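Local coordinates for protein Two-component system sensor histidine kinase (Bacteroides thetaiotaomicron, PDB 3OTT) that probably senses saccharides through this extracellular propeller and sandwich part and, as a membrane-bound histidine kinase and transcription regulator, probably passes the signal on by phosphorelay, at residues S233-A238 with I280-F285; T249-Y254 with H265-S270; L276-I281 with G295-I300. All blocks are in the same frame, centred on the assembly; numbering follows the deposited sequence.

Contact 1. Residues S233-A238 with I280-F285; sequences SIKSLA and IIWNIF
Lys-235 lays its aliphatic chain alongside the indole of Trp-282, both side chains pointing the same way. Its CD approaches the ring obliquely, 3.7 Å from CZ3 of Trp-282, while CG2 of Ile-280 covers one indole face near the rim. A bend at the last torsion (chi4 -46°) brings NZ of Lys-235 to OG of Ser-233, 3.2 Å away, close to Asp-250, which makes a weak, long ion pair with it. An alanine in place of Lys-235 would probably cost Trp-282 the methylenes packed beside it and leave Ser-233 and Asp-250 without the ammonium group. The indole NE1 bonds to Asp-297.

Ser-236 holds OG between its backbone N and carbonyl carbon (chi1 47°), from where it donates to O of Ile-281 at 2.9 Å, lying 48° out of that carbonyl's plane. A small residue suits the place, because its CB sits 3.6 Å from CA of Asn-283. Further along, CB of Ala-238 presses tightly on CG2 of Ile-284, at 3.5 Å.

Lys-235 and Ser-236 both point to segment 280-285 because they form a classic beta bulge opposite Gly-248 of their own sheet. Nearly parallel first strands, joined through side chains, are characteristic of adjacent blades in a beta-propeller.

Contact 2. Residues T249-Y254 with H265-S270; sequences TDNGLY and HIIHDS
Leu-253 and Ile-266 form an antiparallel hydrogen-bonded pair, with N of Leu-253 2.9 Å from O of Ile-266 and N of Ile-266 2.8 Å from O of Leu-253, and Tyr-254 and His-265 make the adjoining non-hydrogen-bonded pair.

The rings of Tyr-254 and His-265 lie in an offset stack, centroids 4.1 Å apart and planes 14° from parallel. CD2 of His-265 sits over the tyrosine face toward its rim, 3.3 Å from CZ of Tyr-254, and the phenol OH in turn lies over the imidazole. Chi1 of His-265 (176°) sets CG anti to the backbone N and against the tyrosine ring. At the far side of the imidazole, NE2 of His-265 donates in the ring plane to O of Asn-251, at 2.8 Å and almost in line with that C=O bond. Stack and bond together fix the imidazole's tilt and rotation, a task for a flat side chain with an N-H at its rim. Phe-229 stacks with Tyr-254 as well.

Gly-252 has backbone angles at which a CB would jam against the preceding carbonyl and strike O of Ile-266. Before it, OG1 of Thr-249 accepts from N of Asn-251 (2.6 Å), making an ST turn, and donates to O of Gly-252 (2.7 Å). On the other sheet face, Leu-253 packs beside Ile-266 and reaches Ile-281 and Ile-284. This is the outer antiparallel hairpin of a propeller blade, its third and fourth strands.

Contact 3. Residues L276-I281 with G295-I300; sequences LTNNII and GTDYGI
The amide of Asn-278 and the carboxylate of Asp-297 run side by side with planes 36° apart, whereas the ring of Tyr-298 crosses the amide steeply, its plane turned by 71°. Near that ring OG1 of Thr-277 approaches obliquely, 4.2 Å from CD2 of Tyr-298, and the ring of Tyr-16 also meets it.

OD1 of Asn-278 accepts from N of Ile-280 at 3.0 Å in an Asx turn, the donor standing 54° out of the amide plane. The same oxygen takes a weak bond from N of Asp-297, whose firmer acceptor is O of Ile-280 at 3.1 Å. The Asp-297 carboxylate itself is held by Trp-282.

OG1 of Thr-277, anti to its backbone N, lies 2.9 Å from O of Tyr-298; Tyr-16 also bonds this hydroxyl. CG2 of Thr-277 meets OG1 of Thr-296, at 3.3 Å. That second threonine hydroxyl accepts from N of Tyr-298 (2.9 Å) in an ST turn and donates to O of Gly-299 (2.8 Å). Thr-296 thus supplies two-way bonding and Thr-277 the methyl packed against it, while Gly-299 adopts angles that disfavour a side chain. The Gly-Thr-x-x-Gly turn between consecutive blade strands is characteristic of two-component regulator propeller repeats.

In the fold
From the N terminus, strand 232-239 opens contact 1, which closes only at 280-285. Within that long loop lies contact 2, a short hairpin completed at 265-270. Contact 3 starts at 276-281, still inside, shares Ile-280 and Ile-281 with contact 1 and ends at 295-300, beyond it, so the two overlap. Contact 1 joins neighbouring blades, while contact 3 sets the incoming connection against the 295-300 turn of the second, to which strand 13-15 adds its outer strand, closing the ring of seven four-stranded sheets. Ile-281 N to Thr-249 O and Gly-252 N to Asn-279 O tie strand start and connection back to the earlier blade's 249-252 turn; His-268 ND1 to Leu-276 O braces the connection internally.

Contact 1. Residues S233-A238 with I280-F285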
loop_
_atom_site.group_PDB
_atom_site.type_symbol
_atom_site.label_atom_id
_atom_site.label_comp_id
_atom_site.label_asym_id
_atom_site.label_seq_id
_atom_site.Cartn_x
_atom_site.Cartn_y
_atom_site.Cartn_z
ATOM N N SER B 233 38.498 -0.757 9.845
ATOM C CA SER B 233 37.526 0.269 9.496
ATOM C C SER B 233 36.307 -0.405 8.915
ATOM O O SER B 233 36.403 -1.457 8.286
ATOM C CB SER B 233 38.083 1.253 8.484
ATOM O OG SER B 233 38.672 0.521 7.444
ATOM N N ILE B 234 35.153 0.183 9.173
ATOM C CA ILE B 234 33.949 -0.295 8.606
ATOM C C ILE B 234 33.786 0.341 7.242
ATOM O O ILE B 234 33.731 1.573 7.135
ATOM C CB ILE B 234 32.769 0.074 9.454
ATOM C CG1 ILE B 234 32.933 -0.484 10.865
ATOM C CG2 ILE B 234 31.452 -0.466 8.821
ATOM C CD1 ILE B 234 32.544 -1.837 10.983
ATOM N N LYS B 235 33.703 -0.488 6.207
ATOM C CA LYS B 235 33.588 -0.014 4.811
ATOM C C LYS B 235 32.180 -0.114 4.239
ATOM O O LYS B 235 31.832 0.581 3.282
ATOM C CB LYS B 235 34.522 -0.825 3.913
ATOM C CG LYS B 235 35.917 -0.922 4.452
ATOM C CD LYS B 235 36.942 -1.263 3.370
ATOM C CE LYS B 235 38.362 -0.742 3.728
ATOM N NZ LYS B 235 38.433 0.713 4.239
ATOM N N SER B 236 31.366 -1.010 4.769
ATOM C CA SER B 236 30.051 -1.219 4.166
ATOM C C SER B 236 29.092 -1.804 5.174
ATOM O O SER B 236 29.509 -2.463 6.103
ATOM C CB SER B 236 30.189 -2.194 2.977
ATOM O OG SER B 236 30.983 -3.329 3.385
ATOM N N LEU B 237 27.799 -1.609 4.966
ATOM C CA LEU B 237 26.791 -1.995 5.983
ATOM C C LEU B 237 25.583 -2.417 5.186
ATOM O O LEU B 237 25.299 -1.792 4.174
ATOM C CB LEU B 237 26.406 -0.814 6.887
ATOM C CG LEU B 237 27.490 -0.121 7.751
ATOM C CD1 LEU B 237 27.119 1.288 8.319
ATOM C CD2 LEU B 237 27.922 -1.046 8.957
ATOM N N ALA B 238 24.898 -3.464 5.658
ATOM C CA ALA B 238 23.582 -3.910 5.185
ATOM C C ALA B 238 22.896 -4.654 6.336
ATOM O O ALA B 238 23.563 -5.123 7.291
ATOM C CB ALA B 238 23.738 -4.918 3.974
ATOM N N ILE B 280 38.643 -8.128 2.532
ATOM C CA ILE B 280 38.319 -6.753 2.396
ATOM C C ILE B 280 36.975 -6.589 1.741
ATOM O O ILE B 280 36.858 -6.807 0.523
ATOM C CB ILE B 280 39.375 -5.916 1.662
ATOM C CG1 ILE B 280 40.691 -5.859 2.467
ATOM C CG2 ILE B 280 38.823 -4.474 1.474
ATOM C CD1 ILE B 280 41.985 -5.753 1.613
ATOM N N ILE B 281 35.971 -6.139 2.510
ATOM C CA ILE B 281 34.596 -6.084 1.987
ATOM C C ILE B 281 34.117 -4.662 1.648
ATOM O O ILE B 281 33.674 -3.922 2.543
ATOM C CB ILE B 281 33.609 -6.772 2.965
ATOM C CG1 ILE B 281 33.965 -8.256 3.131
ATOM C CG2 ILE B 281 32.168 -6.710 2.446
ATOM C CD1 ILE B 281 33.445 -8.871 4.431
ATOM N N TRP B 282 34.175 -4.305 0.363
ATOM C CA TRP B 282 33.804 -2.970 -0.165
ATOM C C TRP B 282 32.328 -2.666 -0.150
ATOM O O TRP B 282 31.983 -1.523 0.011
ATOM C CB TRP B 282 34.304 -2.727 -1.603
ATOM C CG TRP B 282 35.805 -2.777 -1.720
ATOM C CD1 TRP B 282 36.561 -3.776 -2.312
ATOM C CD2 TRP B 282 36.741 -1.860 -1.148
ATOM N NE1 TRP B 282 37.881 -3.485 -2.188
ATOM C CE2 TRP B 282 38.023 -2.320 -1.478
ATOM C CE3 TRP B 282 36.609 -0.663 -0.416
ATOM C CZ2 TRP B 282 39.187 -1.641 -1.111
ATOM C CZ3 TRP B 282 37.801 0.026 -0.027
ATOM C CH2 TRP B 282 39.058 -0.475 -0.389
ATOM N N ASN B 283 31.467 -3.675 -0.332
ATOM C CA ASN B 283 30.016 -3.476 -0.423
ATOM C C ASN B 283 29.261 -4.736 -0.074
ATOM O O ASN B 283 29.712 -5.852 -0.379
ATOM C CB ASN B 283 29.596 -2.966 -1.850
ATOM C CG ASN B 283 28.190 -2.355 -1.869
ATOM O OD1 ASN B 283 27.196 -3.023 -2.288
ATOM N ND2 ASN B 283 28.075 -1.101 -1.398
ATOM N N ILE B 284 28.111 -4.565 0.579
ATOM C CA ILE B 284 27.248 -5.658 0.926
ATOM C C ILE B 284 25.902 -5.250 0.421
ATOM O O ILE B 284 25.402 -4.134 0.687
ATOM C CB ILE B 284 27.159 -5.895 2.502
ATOM C CG1 ILE B 284 28.546 -6.102 3.148
ATOM C CG2 ILE B 284 26.241 -7.066 2.864
ATOM C CD1 ILE B 284 28.478 -6.187 4.734
ATOM N N PHE B 285 25.256 -6.176 -0.277
ATOM C CA PHE B 285 23.977 -5.867 -0.819
ATOM C C PHE B 285 23.058 -7.009 -0.562
ATOM O O PHE B 285 23.397 -8.163 -0.867
ATOM C CB PHE B 285 24.156 -5.688 -2.322
ATOM C CG PHE B 285 22.893 -5.597 -3.075
ATOM C CD1 PHE B 285 22.079 -4.463 -2.949
ATOM C CD2 PHE B 285 22.517 -6.621 -3.964
ATOM C CE1 PHE B 285 20.889 -4.335 -3.682
ATOM C CE2 PHE B 285 21.343 -6.497 -4.748
ATOM C CZ PHE B 285 20.519 -5.349 -4.595
#

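Contact 2. Residues T249-Y254 with H265-S270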
loop_
_atom_site.group_PDB
_atom_site.type_symbol
_atom_site.label_atom_id
_atom_site.label_comp_id
_atom_site.label_asym_id
_atom_site.label_seq_id
_atom_site.Cartn_x
_atom_site.Cartn_y
_atom_site.Cartn_z
ATOM N N THR B 249 34.392 -5.058 6.679
ATOM C CA THR B 249 35.574 -4.368 7.145
ATOM C C THR B 249 36.714 -4.671 6.199
ATOM O O THR B 249 36.536 -5.342 5.210
ATOM C CB THR B 249 35.927 -4.766 8.631
ATOM O OG1 THR B 249 36.500 -6.080 8.667
ATOM C CG2 THR B 249 34.667 -4.752 9.541
ATOM N N ASP B 250 37.904 -4.226 6.545
ATOM C CA ASP B 250 39.070 -4.779 5.934
ATOM C C ASP B 250 39.592 -6.010 6.627
ATOM O O ASP B 250 40.653 -6.498 6.241
ATOM C CB ASP B 250 40.203 -3.771 5.758
ATOM C CG ASP B 250 40.280 -2.827 6.850
ATOM O OD1 ASP B 250 40.666 -3.225 7.966
ATOM O OD2 ASP B 250 39.966 -1.654 6.573
ATOM N N ASN B 251 38.868 -6.554 7.594
ATOM C CA ASN B 251 39.309 -7.856 8.154
ATOM C C ASN B 251 38.102 -8.736 8.327
ATOM O O ASN B 251 37.853 -9.306 9.420
ATOM C CB ASN B 251 40.146 -7.688 9.437
ATOM C CG ASN B 251 40.732 -9.045 9.984
ATOM O OD1 ASN B 251 41.229 -9.899 9.228
ATOM N ND2 ASN B 251 40.669 -9.226 11.335
ATOM N N GLY B 252 37.306 -8.783 7.247
ATOM C CA GLY B 252 36.194 -9.707 7.134
ATOM C C GLY B 252 34.876 -9.089 7.533
ATOM O O GLY B 252 34.738 -7.884 7.646
ATOM N N LEU B 253 33.919 -9.967 7.761
ATOM C CA LEU B 253 32.527 -9.668 8.023
ATOM C C LEU B 253 32.140 -9.874 9.489
ATOM O O LEU B 253 32.487 -10.880 10.087
ATOM C CB LEU B 253 31.638 -10.606 7.139
ATOM C CG LEU B 253 30.109 -10.499 7.255
ATOM C CD1 LEU B 253 29.527 -9.149 6.833
ATOM C CD2 LEU B 253 29.518 -11.622 6.460
ATOM N N TYR B 254 31.424 -8.901 10.051
ATOM C CA TYR B 254 30.920 -8.993 11.401
ATOM C C TYR B 254 29.424 -8.920 11.285
ATOM O O TYR B 254 28.886 -8.212 10.415
ATOM C CB TYR B 254 31.393 -7.861 12.275
ATOM C CG TYR B 254 32.843 -7.987 12.674
ATOM C CD1 TYR B 254 33.835 -7.582 11.810
ATOM C CD2 TYR B 254 33.222 -8.517 13.935
ATOM C CE1 TYR B 254 35.157 -7.633 12.174
ATOM C CE2 TYR B 254 34.573 -8.607 14.308
ATOM C CZ TYR B 254 35.533 -8.146 13.409
ATOM O OH TYR B 254 36.889 -8.248 13.634
ATOM N N HIS B 265 32.122 -13.435 13.536
ATOM C CA HIS B 265 33.136 -12.822 12.706
ATOM C C HIS B 265 33.600 -13.845 11.650
ATOM O O HIS B 265 34.115 -14.933 11.983
ATOM C CB HIS B 265 34.287 -12.402 13.583
ATOM C CG HIS B 265 35.453 -11.834 12.845
ATOM N ND1 HIS B 265 36.747 -12.066 13.240
ATOM C CD2 HIS B 265 35.532 -11.009 11.777
ATOM C CE1 HIS B 265 37.578 -11.419 12.439
ATOM N NE2 HIS B 265 36.865 -10.754 11.554
ATOM N N ILE B 266 33.442 -13.446 10.391
ATOM C CA ILE B 266 33.686 -14.309 9.264
ATOM C C ILE B 266 34.863 -13.856 8.407
ATOM O O ILE B 266 34.843 -12.726 7.944
ATOM C CB ILE B 266 32.393 -14.498 8.450
ATOM C CG1 ILE B 266 31.354 -15.125 9.391
ATOM C CG2 ILE B 266 32.678 -15.384 7.265
ATOM C CD1 ILE B 266 30.287 -14.255 9.664
ATOM N N ILE B 267 35.870 -14.726 8.241
ATOM C CA ILE B 267 37.062 -14.408 7.467
ATOM C C ILE B 267 37.389 -15.497 6.463
ATOM O O ILE B 267 36.842 -16.597 6.548
ATOM C CB ILE B 267 38.358 -14.206 8.299
ATOM C CG1 ILE B 267 38.771 -15.501 9.005
ATOM C CG2 ILE B 267 38.238 -12.979 9.215
ATOM C CD1 ILE B 267 40.127 -15.421 9.777
ATOM N N HIS B 268 38.275 -15.151 5.519
ATOM C CA HIS B 268 38.729 -16.014 4.473
ATOM C C HIS B 268 39.550 -17.184 5.054
ATOM O O HIS B 268 40.230 -17.061 6.071
ATOM C CB HIS B 268 39.547 -15.161 3.525
ATOM C CG HIS B 268 40.246 -15.924 2.449
ATOM N ND1 HIS B 268 39.583 -16.468 1.360
ATOM C CD2 HIS B 268 41.560 -16.215 2.278
ATOM C CE1 HIS B 268 40.458 -17.077 0.571
ATOM N NE2 HIS B 268 41.659 -16.943 1.110
ATOM N N ASP B 269 39.437 -18.329 4.412
ATOM C CA ASP B 269 40.250 -19.472 4.776
ATOM C C ASP B 269 40.892 -20.083 3.511
ATOM O O ASP B 269 40.196 -20.670 2.671
ATOM C CB ASP B 269 39.386 -20.468 5.547
ATOM C CG ASP B 269 40.114 -21.761 5.906
ATOM O OD1 ASP B 269 41.315 -21.974 5.549
ATOM O OD2 ASP B 269 39.452 -22.564 6.604
ATOM N N SER B 270 42.212 -19.937 3.376
ATOM C CA SER B 270 42.892 -20.330 2.119
ATOM C C SER B 270 42.719 -21.804 1.845
ATOM O O SER B 270 42.793 -22.232 0.713
ATOM C CB SER B 270 44.386 -19.976 2.101
ATOM O OG SER B 270 45.073 -20.533 3.216
#

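Contact 3. Residues L276-I281 with G295-I300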
loop_
_atom_site.group_PDB
_atom_site.type_symbol
_atom_site.label_atom_id
_atom_site.label_comp_id
_atom_site.label_asym_id
_atom_site.label_seq_id
_atom_site.Cartn_x
_atom_site.Cartn_y
_atom_site.Cartn_z
ATOM N N LEU B 276 34.702 -17.162 2.815
ATOM C CA LEU B 276 34.626 -15.813 2.286
ATOM C C LEU B 276 35.805 -15.676 1.358
ATOM O O LEU B 276 36.899 -16.028 1.746
ATOM C CB LEU B 276 34.780 -14.798 3.412
ATOM C CG LEU B 276 34.894 -13.341 3.011
ATOM C CD1 LEU B 276 33.657 -12.876 2.355
ATOM C CD2 LEU B 276 35.247 -12.464 4.300
ATOM N N THR B 277 35.568 -15.147 0.161
ATOM C CA THR B 277 36.595 -15.107 -0.907
ATOM C C THR B 277 37.769 -14.178 -0.563
ATOM O O THR B 277 38.924 -14.495 -0.839
ATOM C CB THR B 277 35.966 -14.673 -2.276
ATOM O OG1 THR B 277 36.908 -14.894 -3.310
ATOM C CG2 THR B 277 35.561 -13.194 -2.307
ATOM N N ASN B 278 37.479 -13.032 0.057
ATOM C CA ASN B 278 38.551 -12.127 0.471
ATOM C C ASN B 278 38.055 -11.324 1.685
ATOM O O ASN B 278 36.845 -11.129 1.835
ATOM C CB ASN B 278 38.894 -11.210 -0.723
ATOM C CG ASN B 278 39.963 -10.189 -0.406
ATOM O OD1 ASN B 278 39.654 -9.032 -0.130
ATOM N ND2 ASN B 278 41.224 -10.584 -0.524
ATOM N N ASN B 279 38.986 -10.808 2.483
ATOM C CA ASN B 279 38.704 -10.210 3.813
ATOM C C ASN B 279 38.335 -8.738 3.680
ATOM O O ASN B 279 37.822 -8.133 4.645
ATOM C CB ASN B 279 39.921 -10.356 4.772
ATOM C CG ASN B 279 40.010 -11.745 5.423
ATOM O OD1 ASN B 279 39.037 -12.511 5.446
ATOM N ND2 ASN B 279 41.189 -12.091 5.925
ATOM N N ILE B 280 38.643 -8.128 2.532
ATOM C CA ILE B 280 38.319 -6.753 2.396
ATOM C C ILE B 280 36.975 -6.589 1.741
ATOM O O ILE B 280 36.858 -6.807 0.523
ATOM C CB ILE B 280 39.375 -5.916 1.662
ATOM C CG1 ILE B 280 40.691 -5.859 2.467
ATOM C CG2 ILE B 280 38.823 -4.474 1.474
ATOM C CD1 ILE B 280 41.985 -5.753 1.613
ATOM N N ILE B 281 35.971 -6.139 2.510
ATOM C CA ILE B 281 34.596 -6.084 1.987
ATOM C C ILE B 281 34.117 -4.662 1.648
ATOM O O ILE B 281 33.674 -3.922 2.543
ATOM C CB ILE B 281 33.609 -6.772 2.965
ATOM C CG1 ILE B 281 33.965 -8.256 3.131
ATOM C CG2 ILE B 281 32.168 -6.710 2.446
ATOM C CD1 ILE B 281 33.445 -8.871 4.431
ATOM N N GLY B 295 30.947 -7.895 -2.019
ATOM C CA GLY B 295 31.926 -7.484 -3.013
ATOM C C GLY B 295 33.218 -7.110 -2.316
ATOM O O GLY B 295 33.251 -6.188 -1.417
ATOM N N THR B 296 34.283 -7.768 -2.772
ATOM C CA THR B 296 35.497 -7.779 -2.070
ATOM C C THR B 296 36.626 -7.386 -3.007
ATOM O O THR B 296 36.422 -7.082 -4.187
ATOM C CB THR B 296 35.788 -9.151 -1.481
ATOM O OG1 THR B 296 36.269 -9.981 -2.532
ATOM C CG2 THR B 296 34.535 -9.821 -0.887
ATOM N N ASP B 297 37.820 -7.339 -2.421
ATOM C CA ASP B 297 39.005 -7.025 -3.111
ATOM C C ASP B 297 39.425 -8.185 -4.022
ATOM O O ASP B 297 40.317 -8.014 -4.817
ATOM C CB ASP B 297 40.131 -6.750 -2.094
ATOM C CG ASP B 297 40.992 -5.593 -2.508
ATOM O OD1 ASP B 297 40.429 -4.570 -2.936
ATOM O OD2 ASP B 297 42.229 -5.707 -2.410
ATOM N N TYR B 298 38.746 -9.333 -3.939
ATOM C CA TYR B 298 38.975 -10.394 -4.891
ATOM C C TYR B 298 37.719 -11.260 -5.121
ATOM O O TYR B 298 37.536 -12.302 -4.469
ATOM C CB TYR B 298 40.236 -11.195 -4.522
ATOM C CG TYR B 298 40.608 -12.304 -5.522
ATOM C CD1 TYR B 298 41.086 -12.005 -6.792
ATOM C CD2 TYR B 298 40.457 -13.653 -5.177
ATOM C CE1 TYR B 298 41.379 -13.023 -7.700
ATOM C CE2 TYR B 298 40.783 -14.660 -6.053
ATOM C CZ TYR B 298 41.235 -14.339 -7.305
ATOM O OH TYR B 298 41.540 -15.351 -8.151
ATOM N N GLY B 299 36.868 -10.854 -6.062
ATOM C CA GLY B 299 35.646 -11.609 -6.357
ATOM C C GLY B 299 34.454 -11.278 -5.444
ATOM O O GLY B 299 34.493 -10.336 -4.625
ATOM N N ILE B 300 33.460 -12.152 -5.490
ATOM C CA ILE B 300 32.171 -11.995 -4.858
ATOM C C ILE B 300 31.886 -13.242 -4.077
ATOM O O ILE B 300 32.121 -14.336 -4.538
ATOM C CB ILE B 300 31.084 -11.849 -5.960
ATOM C CG1 ILE B 300 31.169 -10.488 -6.591
ATOM C CG2 ILE B 300 29.660 -12.116 -5.456
ATOM C CD1 ILE B 300 30.575 -10.441 -7.998
#